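Local coordinates for oxidoreductase protein (Agrobacterium radiobacter, PDB 5UI9), which probably catalyses an NAD-dependent redox reaction on a small hydroxylated substrate, holding NAD+ in a Rossmann-fold domain joined to a GFO/IDH/MocA C-terminal domain, at residues K7-G12 with G66-V71; Q20-K25 with D48-E53; I32-D37 with R54-A59. One frame throughout, in Å; residues are numbered along the deposited sequence.

All three contacts lie in the NAD-binding Rossmann domain. Interactions 1 and 3, with centres about 8 Å apart, join neighbouring strands of one parallel sheet, in the order 54-56, 30-36, 6-11, 70-73; Gly-8 O and Ala-33 N, 2.8 Å apart, link them in its middle. Interaction 2, its centre about 12 Å from each of the others, belongs to the helices packed on that sheet. Its Trp-24 CH2 meets Phe-70 CE2 of interaction 1 at 3.5 Å, and Asp-48 OD1 makes a 2.9 Å salt bridge to Arg-55 NH2 of interaction 3. The dinucleotide touches Ile-11 and Gly-12 of interaction 1 and Asp-37 of interaction 3, whereas interaction 2 contributes Trp-24 O to the magnesium site.

Interaction 1 (K7-G12 with G66-V71); sequences KGALIG and GGFDFV
The carbonyl oxygen of Lys-7 receives two backbone N-H groups from the chain beside it. Asp-69 N supplies the stronger bond, 2.7 Å to Lys-7 O, in the carbonyl plane with a C=O...N angle of 158°. Phe-70 N adds a weak one, 3.4 Å to the same Lys-7 O. Asp-69 also works in the other direction, because its OD2 accepts from Lys-7 N at 3.0 Å, the donor arriving on the anti side and somewhat out of the carboxylate plane. Both backbone polar atoms of Lys-7 are thereby bound to this one residue. Further along, Ala-9 N donates to Phe-70 O over 3.0 Å, and Gly-8/Phe-70 and Ala-9/Val-71 form parallel bridges between strands 6-11 and 70-73.

The two phenyl rings flank the glycine and the alanine. With chi1 at 68°, the Phe-70 ring folds back over its neighbour strand, and Gly-8 CA sits over its centre, 3.6 Å from the centroid and 14° off the normal. On the Ala-9 side of the sheet the methyl CB stands 3.8 Å from the Phe-68 centroid, also over the face; both residues touch Leu-62 of helix 59-65. Ile-11 CD1 presses on Val-71 CG2 at 3.4 Å, tighter than usual for carbon atoms. Polar bonds thus fix the entry into strand 70-73, while CH-pi contacts to residues with little or no side chain let the aromatic rings lie close against the sheet.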
loop_
_atom_site.group_PDB
_atom_site.type_symbol
_atom_site.label_atom_id
_atom_site.label_comp_id
_atom_site.label_asym_id
_atom_site.label_seq_id
_atom_site.Cartn_x
_atom_site.Cartn_y
_atom_site.Cartn_z
ATOM N N LYS A 7 36.942 -23.060 -8.111
ATOM C CA LYS A 7 37.822 -22.018 -7.572
ATOM C C LYS A 7 37.345 -20.664 -8.065
ATOM O O LYS A 7 37.281 -20.435 -9.270
ATOM C CB LYS A 7 39.265 -22.256 -8.023
ATOM C CG LYS A 7 39.916 -23.474 -7.374
ATOM C CD LYS A 7 40.679 -24.353 -8.369
ATOM C CE LYS A 7 41.964 -23.706 -8.872
ATOM N NZ LYS A 7 42.980 -23.510 -7.799
ATOM N N GLY A 8 37.012 -19.771 -7.137
ATOM C CA GLY A 8 36.520 -18.441 -7.485
ATOM C C GLY A 8 37.556 -17.358 -7.290
ATOM O O GLY A 8 38.496 -17.510 -6.513
ATOM N N ALA A 9 37.392 -16.266 -8.023
ATOM C CA ALA A 9 38.116 -15.028 -7.753
ATOM C C ALA A 9 37.075 -13.979 -7.416
ATOM O O ALA A 9 36.113 -13.827 -8.159
ATOM C CB ALA A 9 38.920 -14.603 -8.960
ATOM N N LEU A 10 37.257 -13.270 -6.304
ATOM C CA LEU A 10 36.337 -12.203 -5.914
ATOM C C LEU A 10 36.993 -10.852 -6.199
ATOM O O LEU A 10 38.146 -10.629 -5.833
ATOM C CB LEU A 10 35.924 -12.336 -4.450
ATOM C CG LEU A 10 34.937 -11.265 -3.946
ATOM C CD1 LEU A 10 33.871 -11.852 -3.035
ATOM C CD2 LEU A 10 35.660 -10.119 -3.240
ATOM N N ILE A 11 36.258 -9.973 -6.871
ATOM C CA ILE A 11 36.731 -8.630 -7.225
ATOM C C ILE A 11 35.841 -7.614 -6.510
ATOM O O ILE A 11 34.640 -7.555 -6.766
ATOM C CB ILE A 11 36.653 -8.387 -8.746
ATOM C CG1 ILE A 11 37.445 -9.459 -9.513
ATOM C CG2 ILE A 11 37.161 -6.986 -9.102
ATOM C CD1 ILE A 11 37.151 -9.470 -10.996
ATOM N N GLY A 12 36.448 -6.817 -5.631
ATOM C CA GLY A 12 35.753 -5.806 -4.836
ATOM C C GLY A 12 35.684 -6.269 -3.399
ATOM O O GLY A 12 34.686 -6.825 -2.987
ATOM N N GLY A 66 44.782 -15.875 -14.558
ATOM C CA GLY A 66 43.743 -16.900 -14.557
ATOM C C GLY A 66 43.844 -17.820 -13.353
ATOM O O GLY A 66 44.212 -17.387 -12.256
ATOM N N GLY A 67 43.538 -19.096 -13.569
ATOM C CA GLY A 67 43.563 -20.098 -12.510
ATOM C C GLY A 67 42.301 -20.142 -11.659
ATOM O O GLY A 67 42.356 -20.586 -10.513
ATOM N N PHE A 68 41.167 -19.703 -12.215
ATOM C CA PHE A 68 39.876 -19.759 -11.514
ATOM C C PHE A 68 38.717 -20.096 -12.457
ATOM O O PHE A 68 38.730 -19.728 -13.632
ATOM C CB PHE A 68 39.593 -18.452 -10.749
ATOM C CG PHE A 68 39.883 -17.208 -11.533
ATOM C CD1 PHE A 68 41.157 -16.640 -11.505
ATOM C CD2 PHE A 68 38.891 -16.601 -12.295
ATOM C CE1 PHE A 68 41.432 -15.491 -12.231
ATOM C CE2 PHE A 68 39.159 -15.451 -13.025
ATOM C CZ PHE A 68 40.430 -14.892 -12.989
ATOM N N ASP A 69 37.723 -20.798 -11.915
ATOM C CA ASP A 69 36.555 -21.272 -12.675
ATOM C C ASP A 69 35.403 -20.257 -12.738
ATOM O O ASP A 69 34.549 -20.339 -13.621
ATOM C CB ASP A 69 36.034 -22.576 -12.062
ATOM C CG ASP A 69 37.107 -23.641 -11.971
ATOM O OD1 ASP A 69 37.721 -23.942 -13.011
ATOM O OD2 ASP A 69 37.342 -24.158 -10.860
ATOM N N PHE A 70 35.354 -19.327 -11.791
ATOM C CA PHE A 70 34.350 -18.267 -11.844
ATOM C C PHE A 70 34.820 -17.001 -11.165
ATOM O O PHE A 70 35.807 -17.000 -10.416
ATOM C CB PHE A 70 33.029 -18.738 -11.238
ATOM C CG PHE A 70 33.084 -18.968 -9.756
ATOM C CD1 PHE A 70 33.446 -20.207 -9.245
ATOM C CD2 PHE A 70 32.750 -17.944 -8.863
ATOM C CE1 PHE A 70 33.489 -20.426 -7.876
ATOM C CE2 PHE A 70 32.789 -18.157 -7.492
ATOM C CZ PHE A 70 33.155 -19.400 -6.996
ATOM N N VAL A 71 34.098 -15.923 -11.439
ATOM C CA VAL A 71 34.403 -14.627 -10.866
ATOM C C VAL A 71 33.177 -14.101 -10.110
ATOM O O VAL A 71 32.047 -14.234 -10.582
ATOM C CB VAL A 71 34.932 -13.643 -11.947
ATOM C CG1 VAL A 71 33.875 -13.292 -12.993
ATOM C CG2 VAL A 71 35.480 -12.386 -11.297
#

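Interaction 2 (Q20-K25 with D48-E53); sequences QMHAWK and DQFGIE. With MG (magnesium ion), chain E.
Phe-50 turns its edge onto the face of the His-22 ring. The centroids are 4.7 Å apart and the planes meet at 69°, a T-shaped pair in which Phe-50 CZ stands over the centre of the imidazole. His-22 also stacks with Trp-283. One face of the Phe-50 ring receives Met-21 CB in a CH-pi contact, 3.5 Å from the centroid and 9° off the normal. Met-21 SD lies above the ring at a longer 5.5 Å from the centroid, a Met-aromatic contact. Lys-25 uses its aliphatic part, with CE near the ring plane at the edge, 4.3 Å from Phe-50 CD1.

The fold explains the meeting. Helices 17-26 and 40-50 of the Rossmann domain cover the same side of its parallel sheet, and Gly-51, with positive phi, ends the second helix in a Schellman motif. The chain then turns back toward strand 54-56, which brings Ile-52 down onto Ile-35, a residue that Met-21 also touches.

The purely apolar contact is made by Met-21, whose chain, bent at chi2 and chi3, brings CE tip to tip with Ile-52 CD1 at 3.8 Å.

Metal coordination is separate from this interface: Trp-24 O binds magnesium at 2.4 Å, a water ligates it at 2.3 Å, and the carbonyl oxygens of Val-27 and Ala-30 complete the observed protein ligands.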
loop_
_atom_site.group_PDB
_atom_site.type_symbol
_atom_site.label_atom_id
_atom_site.label_comp_id
_atom_site.label_asym_id
_atom_site.label_seq_id
_atom_site.Cartn_x
_atom_site.Cartn_y
_atom_site.Cartn_z
ATOM N N GLN A 20 30.180 -12.187 1.542
ATOM C CA GLN A 20 30.308 -13.118 0.423
ATOM C C GLN A 20 31.489 -14.073 0.633
ATOM O O GLN A 20 31.369 -15.267 0.360
ATOM C CB GLN A 20 30.403 -12.365 -0.913
ATOM C CG GLN A 20 29.101 -11.655 -1.257
ATOM C CD GLN A 20 29.131 -10.852 -2.540
ATOM O OE1 GLN A 20 28.530 -9.779 -2.606
ATOM N NE2 GLN A 20 29.799 -11.368 -3.570
ATOM N N MET A 21 32.595 -13.543 1.160
ATOM C CA MET A 21 33.771 -14.345 1.523
ATOM C C MET A 21 33.499 -15.362 2.633
ATOM O O MET A 21 33.930 -16.516 2.529
ATOM C CB MET A 21 34.944 -13.440 1.934
ATOM C CG MET A 21 35.539 -12.624 0.793
ATOM S SD MET A 21 36.288 -13.582 -0.543
ATOM C CE MET A 21 37.666 -14.344 0.329
ATOM N N HIS A 22 32.799 -14.945 3.690
ATOM C CA HIS A 22 32.370 -15.888 4.735
ATOM C C HIS A 22 31.528 -16.994 4.116
ATOM O O HIS A 22 31.776 -18.179 4.353
ATOM C CB HIS A 22 31.536 -15.210 5.830
ATOM C CG HIS A 22 32.337 -14.449 6.842
ATOM N ND1 HIS A 22 33.285 -15.046 7.643
ATOM C CD2 HIS A 22 32.288 -13.151 7.228
ATOM C CE1 HIS A 22 33.809 -14.144 8.452
ATOM N NE2 HIS A 22 33.221 -12.985 8.221
ATOM N N ALA A 23 30.544 -16.598 3.311
ATOM C CA ALA A 23 29.633 -17.559 2.679
ATOM C C ALA A 23 30.343 -18.542 1.740
ATOM O O ALA A 23 30.000 -19.722 1.718
ATOM C CB ALA A 23 28.521 -16.836 1.938
ATOM N N TRP A 24 31.324 -18.065 0.978
ATOM C CA TRP A 24 32.079 -18.956 0.077
ATOM C C TRP A 24 32.805 -20.076 0.825
ATOM O O TRP A 24 32.941 -21.179 0.300
ATOM C CB TRP A 24 33.076 -18.183 -0.796
ATOM C CG TRP A 24 32.453 -17.452 -1.940
ATOM C CD1 TRP A 24 32.544 -16.121 -2.196
ATOM C CD2 TRP A 24 31.664 -18.008 -2.997
ATOM N NE1 TRP A 24 31.852 -15.806 -3.334
ATOM C CE2 TRP A 24 31.300 -16.947 -3.846
ATOM C CE3 TRP A 24 31.216 -19.298 -3.301
ATOM C CZ2 TRP A 24 30.509 -17.132 -4.975
ATOM C CZ3 TRP A 24 30.435 -19.480 -4.424
ATOM C CH2 TRP A 24 30.090 -18.406 -5.250
ATOM N N LYS A 25 33.265 -19.789 2.040
ATOM C CA LYS A 25 33.868 -20.807 2.901
ATOM C C LYS A 25 32.836 -21.892 3.239
ATOM O O LYS A 25 33.117 -23.075 3.059
ATOM C CB LYS A 25 34.475 -20.149 4.155
ATOM C CG LYS A 25 35.136 -21.098 5.151
ATOM C CD LYS A 25 36.523 -20.629 5.601
ATOM C CE LYS A 25 36.560 -19.212 6.176
ATOM N NZ LYS A 25 35.585 -19.010 7.279
ATOM N N ASP A 48 44.115 -11.202 4.581
ATOM C CA ASP A 48 44.562 -11.730 5.882
ATOM C C ASP A 48 43.438 -12.432 6.643
ATOM O O ASP A 48 43.636 -13.528 7.165
ATOM C CB ASP A 48 45.161 -10.619 6.759
ATOM C CG ASP A 48 46.526 -10.134 6.262
ATOM O OD1 ASP A 48 47.100 -10.746 5.340
ATOM O OD2 ASP A 48 47.028 -9.129 6.803
ATOM N N GLN A 49 42.268 -11.801 6.695
ATOM C CA GLN A 49 41.106 -12.368 7.383
ATOM C C GLN A 49 40.747 -13.771 6.877
ATOM O O GLN A 49 40.490 -14.668 7.678
ATOM C CB GLN A 49 39.892 -11.430 7.249
ATOM C CG GLN A 49 38.665 -11.850 8.055
ATOM C CD GLN A 49 37.548 -10.817 8.026
ATOM O OE1 GLN A 49 37.639 -9.789 7.347
ATOM N NE2 GLN A 49 36.483 -11.093 8.755
ATOM N N PHE A 50 40.756 -13.948 5.555
ATOM C CA PHE A 50 40.307 -15.191 4.919
ATOM C C PHE A 50 41.430 -16.070 4.373
ATOM O O PHE A 50 41.150 -17.082 3.733
ATOM C CB PHE A 50 39.280 -14.861 3.823
ATOM C CG PHE A 50 37.996 -14.308 4.367
ATOM C CD1 PHE A 50 36.983 -15.162 4.786
ATOM C CD2 PHE A 50 37.817 -12.939 4.510
ATOM C CE1 PHE A 50 35.805 -14.654 5.313
ATOM C CE2 PHE A 50 36.645 -12.425 5.038
ATOM C CZ PHE A 50 35.639 -13.283 5.438
ATOM N N GLY A 51 42.685 -15.696 4.636
ATOM C CA GLY A 51 43.849 -16.505 4.263
ATOM C C GLY A 51 44.042 -16.697 2.766
ATOM O O GLY A 51 44.353 -17.799 2.323
ATOM N N ILE A 52 43.871 -15.623 1.990
ATOM C CA ILE A 52 43.979 -15.697 0.528
ATOM C C ILE A 52 45.378 -15.219 0.114
ATOM O O ILE A 52 45.742 -14.064 0.361
ATOM C CB ILE A 52 42.883 -14.855 -0.182
ATOM C CG1 ILE A 52 41.485 -15.071 0.435
ATOM C CG2 ILE A 52 42.842 -15.172 -1.671
ATOM C CD1 ILE A 52 40.862 -16.440 0.218
ATOM N N GLU A 53 46.159 -16.114 -0.497
ATOM C CA GLU A 53 47.541 -15.813 -0.905
ATOM C C GLU A 53 47.583 -14.934 -2.156
ATOM O O GLU A 53 48.328 -13.960 -2.201
ATOM C CB GLU A 53 48.342 -17.108 -1.143
HETATM MG MG MG E . 33.572 -23.445 0.321
HETATM O O HOH W 1 34.582 -25.492 0.802
#

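Interaction 3 (I32-D37 with R54-A59); sequences IAAICD and RRYGDA. With NAD (nicotinamide-adenine-dinucleotide), chain C.
The beta-alpha-beta unit of strand 30-36, helix 40-50 and strand 54-56 closes where Ile-35 pairs with Arg-55 and Cys-36 with Tyr-56 across its two parallel strands. The strand axes approach to 4.8 Å with their directions 22° apart. Ile-35 N donates to Arg-54 O at 3.1 Å, and Tyr-56 N returns a 2.9 Å bond to Ile-35 O. The ladder ends with Asp-37 N bonded to Tyr-56 O at 3.1 Å.

On the face carrying Ala-34, Cys-36 and Tyr-56, the Arg-54 chain bends at chi3, and its guanidinium passes over Ala-34 CB, which lies off-centre toward the rim of the flat group. Arg-54 NH2 reaches Tyr-56 OH in the guanidinium plane, 2.8 Å away and almost straight at 174°. Asp-65 OD2 is a second partner of this hydroxyl, so two side chains hold the phenol oxygen. Cys-36 has SG anti to its backbone N (chi1 176°), which brings the sulfur within 3.4 Å of Ala-59 N at the start of helix 59-65; Asp-58 is the N-cap of that helix.

Past the strand end, Asp-37 grips the adenosine ribose with both carboxylate oxygens: NAD O2B donates to Asp-37 OD1 at 2.6 Å and NAD O3B to Asp-37 OD2 at 2.8 Å. An acidic residue just after the second strand, binding the ribose diol, is the classic signature of NAD-binding Rossmann folds.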
loop_
_atom_site.group_PDB
_atom_site.type_symbol
_atom_site.label_atom_id
_atom_site.label_comp_id
_atom_site.label_asym_id
_atom_site.label_seq_id
_atom_site.Cartn_x
_atom_site.Cartn_y
_atom_site.Cartn_z
ATOM N N ILE A 32 37.169 -19.572 -2.602
ATOM C CA ILE A 32 37.872 -18.438 -3.228
ATOM C C ILE A 32 39.391 -18.661 -3.226
ATOM O O ILE A 32 39.993 -18.832 -2.163
ATOM C CB ILE A 32 37.530 -17.110 -2.515
ATOM C CG1 ILE A 32 36.014 -16.844 -2.573
ATOM C CG2 ILE A 32 38.317 -15.942 -3.106
ATOM C CD1 ILE A 32 35.409 -16.723 -3.960
ATOM N N ALA A 33 39.987 -18.650 -4.422
ATOM C CA ALA A 33 41.430 -18.843 -4.608
ATOM C C ALA A 33 42.188 -17.532 -4.844
ATOM O O ALA A 33 43.414 -17.517 -4.747
ATOM C CB ALA A 33 41.686 -19.796 -5.770
ATOM N N ALA A 34 41.475 -16.452 -5.169
ATOM C CA ALA A 34 42.107 -15.166 -5.475
ATOM C C ALA A 34 41.156 -14.007 -5.178
ATOM O O ALA A 34 39.940 -14.155 -5.291
ATOM C CB ALA A 34 42.540 -15.133 -6.927
ATOM N N ILE A 35 41.721 -12.874 -4.775
ATOM C CA ILE A 35 40.948 -11.656 -4.552
ATOM C C ILE A 35 41.608 -10.458 -5.234
ATOM O O ILE A 35 42.814 -10.467 -5.527
ATOM C CB ILE A 35 40.691 -11.366 -3.050
ATOM C CG1 ILE A 35 41.992 -11.326 -2.238
ATOM C CG2 ILE A 35 39.743 -12.407 -2.461
ATOM C CD1 ILE A 35 41.829 -10.690 -0.872
ATOM N N CYS A 36 40.794 -9.436 -5.485
ATOM C CA CYS A 36 41.217 -8.244 -6.206
ATOM C C CYS A 36 40.539 -7.005 -5.630
ATOM O O CYS A 36 39.337 -7.022 -5.365
ATOM C CB CYS A 36 40.876 -8.386 -7.690
ATOM S SG CYS A 36 41.230 -6.923 -8.696
ATOM N N ASP A 37 41.323 -5.950 -5.424
ATOM C CA ASP A 37 40.804 -4.635 -5.046
ATOM C C ASP A 37 41.823 -3.546 -5.391
ATOM O O ASP A 37 43.030 -3.744 -5.224
ATOM C CB ASP A 37 40.473 -4.595 -3.550
ATOM C CG ASP A 37 39.462 -3.515 -3.203
ATOM O OD1 ASP A 37 39.757 -2.312 -3.401
ATOM O OD2 ASP A 37 38.362 -3.870 -2.741
ATOM N N ARG A 54 46.785 -15.291 -3.162
ATOM C CA ARG A 54 46.748 -14.577 -4.441
ATOM C C ARG A 54 45.938 -13.283 -4.330
ATOM O O ARG A 54 44.724 -13.312 -4.128
ATOM C CB ARG A 54 46.158 -15.470 -5.532
ATOM C CG ARG A 54 46.959 -16.739 -5.803
ATOM C CD ARG A 54 46.376 -17.522 -6.972
ATOM N NE ARG A 54 46.398 -16.738 -8.210
ATOM C CZ ARG A 54 45.696 -16.998 -9.315
ATOM N NH1 ARG A 54 44.882 -18.051 -9.395
ATOM N NH2 ARG A 54 45.813 -16.187 -10.365
ATOM N N ARG A 55 46.622 -12.150 -4.469
ATOM C CA ARG A 55 46.028 -10.842 -4.239
ATOM C C ARG A 55 46.424 -9.908 -5.368
ATOM O O ARG A 55 47.613 -9.745 -5.639
ATOM C CB ARG A 55 46.518 -10.284 -2.907
ATOM C CG ARG A 55 46.165 -11.154 -1.715
ATOM C CD ARG A 55 46.609 -10.535 -0.402
ATOM N NE ARG A 55 46.566 -11.506 0.696
ATOM C CZ ARG A 55 46.840 -11.236 1.971
ATOM N NH1 ARG A 55 47.179 -10.005 2.361
ATOM N NH2 ARG A 55 46.760 -12.210 2.875
ATOM N N TYR A 56 45.428 -9.298 -6.012
ATOM C CA TYR A 56 45.642 -8.467 -7.194
ATOM C C TYR A 56 45.183 -7.030 -6.985
ATOM O O TYR A 56 44.121 -6.786 -6.409
ATOM C CB TYR A 56 44.919 -9.094 -8.388
ATOM C CG TYR A 56 45.589 -10.364 -8.852
ATOM C CD1 TYR A 56 45.280 -11.590 -8.266
ATOM C CD2 TYR A 56 46.557 -10.339 -9.854
ATOM C CE1 TYR A 56 45.894 -12.763 -8.676
ATOM C CE2 TYR A 56 47.186 -11.510 -10.273
ATOM C CZ TYR A 56 46.849 -12.721 -9.678
ATOM O OH TYR A 56 47.452 -13.891 -10.070
ATOM N N GLY A 57 45.997 -6.087 -7.459
ATOM C CA GLY A 57 45.657 -4.673 -7.456
ATOM C C GLY A 57 44.747 -4.241 -8.599
ATOM O O GLY A 57 44.207 -3.134 -8.566
ATOM N N ASP A 58 44.599 -5.087 -9.618
ATOM C CA ASP A 58 43.700 -4.805 -10.742
ATOM C C ASP A 58 43.203 -6.082 -11.417
ATOM O O ASP A 58 43.928 -7.070 -11.514
ATOM C CB ASP A 58 44.373 -3.901 -11.777
ATOM C CG ASP A 58 45.582 -4.549 -12.430
ATOM O OD1 ASP A 58 46.658 -4.551 -11.799
ATOM O OD2 ASP A 58 45.452 -5.059 -13.565
ATOM N N ALA A 59 41.955 -6.034 -11.882
ATOM C CA ALA A 59 41.277 -7.188 -12.462
ATOM C C ALA A 59 41.924 -7.686 -13.759
ATOM O O ALA A 59 41.912 -8.887 -14.022
ATOM C CB ALA A 59 39.804 -6.867 -12.695
HETATM P PA NAD C . 32.270 -0.725 -1.037
HETATM O O1A NAD C . 32.625 0.623 -1.627
HETATM O O2A NAD C . 32.350 -0.944 0.449
HETATM O O5B NAD C . 33.171 -1.838 -1.749
HETATM C C5B NAD C . 33.545 -1.772 -3.119
HETATM C C4B NAD C . 34.994 -2.223 -3.210
HETATM O O4B NAD C . 35.317 -2.461 -4.576
HETATM C C3B NAD C . 35.969 -1.173 -2.699
HETATM O O3B NAD C . 36.869 -1.777 -1.760
HETATM C C2B NAD C . 36.689 -0.660 -3.938
HETATM O O2B NAD C . 38.056 -0.349 -3.667
HETATM C C1B NAD C . 36.556 -1.830 -4.898
HETATM N N9A NAD C . 36.525 -1.530 -6.348
HETATM C C8A NAD C . 35.749 -0.637 -6.994
HETATM N N7A NAD C . 35.989 -0.690 -8.331
HETATM C C5A NAD C . 36.916 -1.641 -8.552
HETATM C C6A NAD C . 37.628 -2.220 -9.723
HETATM N N6A NAD C . 37.392 -1.782 -10.978
HETATM N N1A NAD C . 38.522 -3.211 -9.494
HETATM C C2A NAD C . 38.790 -3.674 -8.255
HETATM N N3A NAD C . 38.181 -3.192 -7.154
HETATM C C4A NAD C . 37.255 -2.199 -7.237
HETATM O O3 NAD C . 30.802 -1.122 -1.557
HETATM P PN NAD C . 29.822 -2.149 -0.786
HETATM O O1N NAD C . 29.048 -1.419 0.284
HETATM O O2N NAD C . 30.591 -3.391 -0.415
HETATM O O5D NAD C . 28.803 -2.453 -1.978
HETATM C C5D NAD C . 29.268 -3.082 -3.165
HETATM C C4D NAD C . 28.062 -3.551 -3.955
HETATM O O4D NAD C . 27.330 -4.486 -3.156
HETATM C C3D NAD C . 27.122 -2.406 -4.303
HETATM O O3D NAD C . 26.762 -2.473 -5.686
HETATM C C2D NAD C . 25.917 -2.610 -3.399
HETATM O O2D NAD C . 24.684 -2.239 -4.015
HETATM C C1D NAD C . 25.954 -4.111 -3.119
HETATM N N1N NAD C . 25.336 -4.545 -1.853
HETATM C C2N NAD C . 24.517 -5.610 -1.912
HETATM C C3N NAD C . 23.879 -6.116 -0.789
HETATM C C7N NAD C . 22.980 -7.311 -0.951
HETATM O O7N NAD C . 23.268 -8.165 -1.786
HETATM N N7N NAD C . 21.887 -7.436 -0.195
HETATM C C4N NAD C . 24.100 -5.490 0.438
HETATM C C5N NAD C . 24.956 -4.388 0.494
HETATM C C6N NAD C . 25.574 -3.933 -0.670
#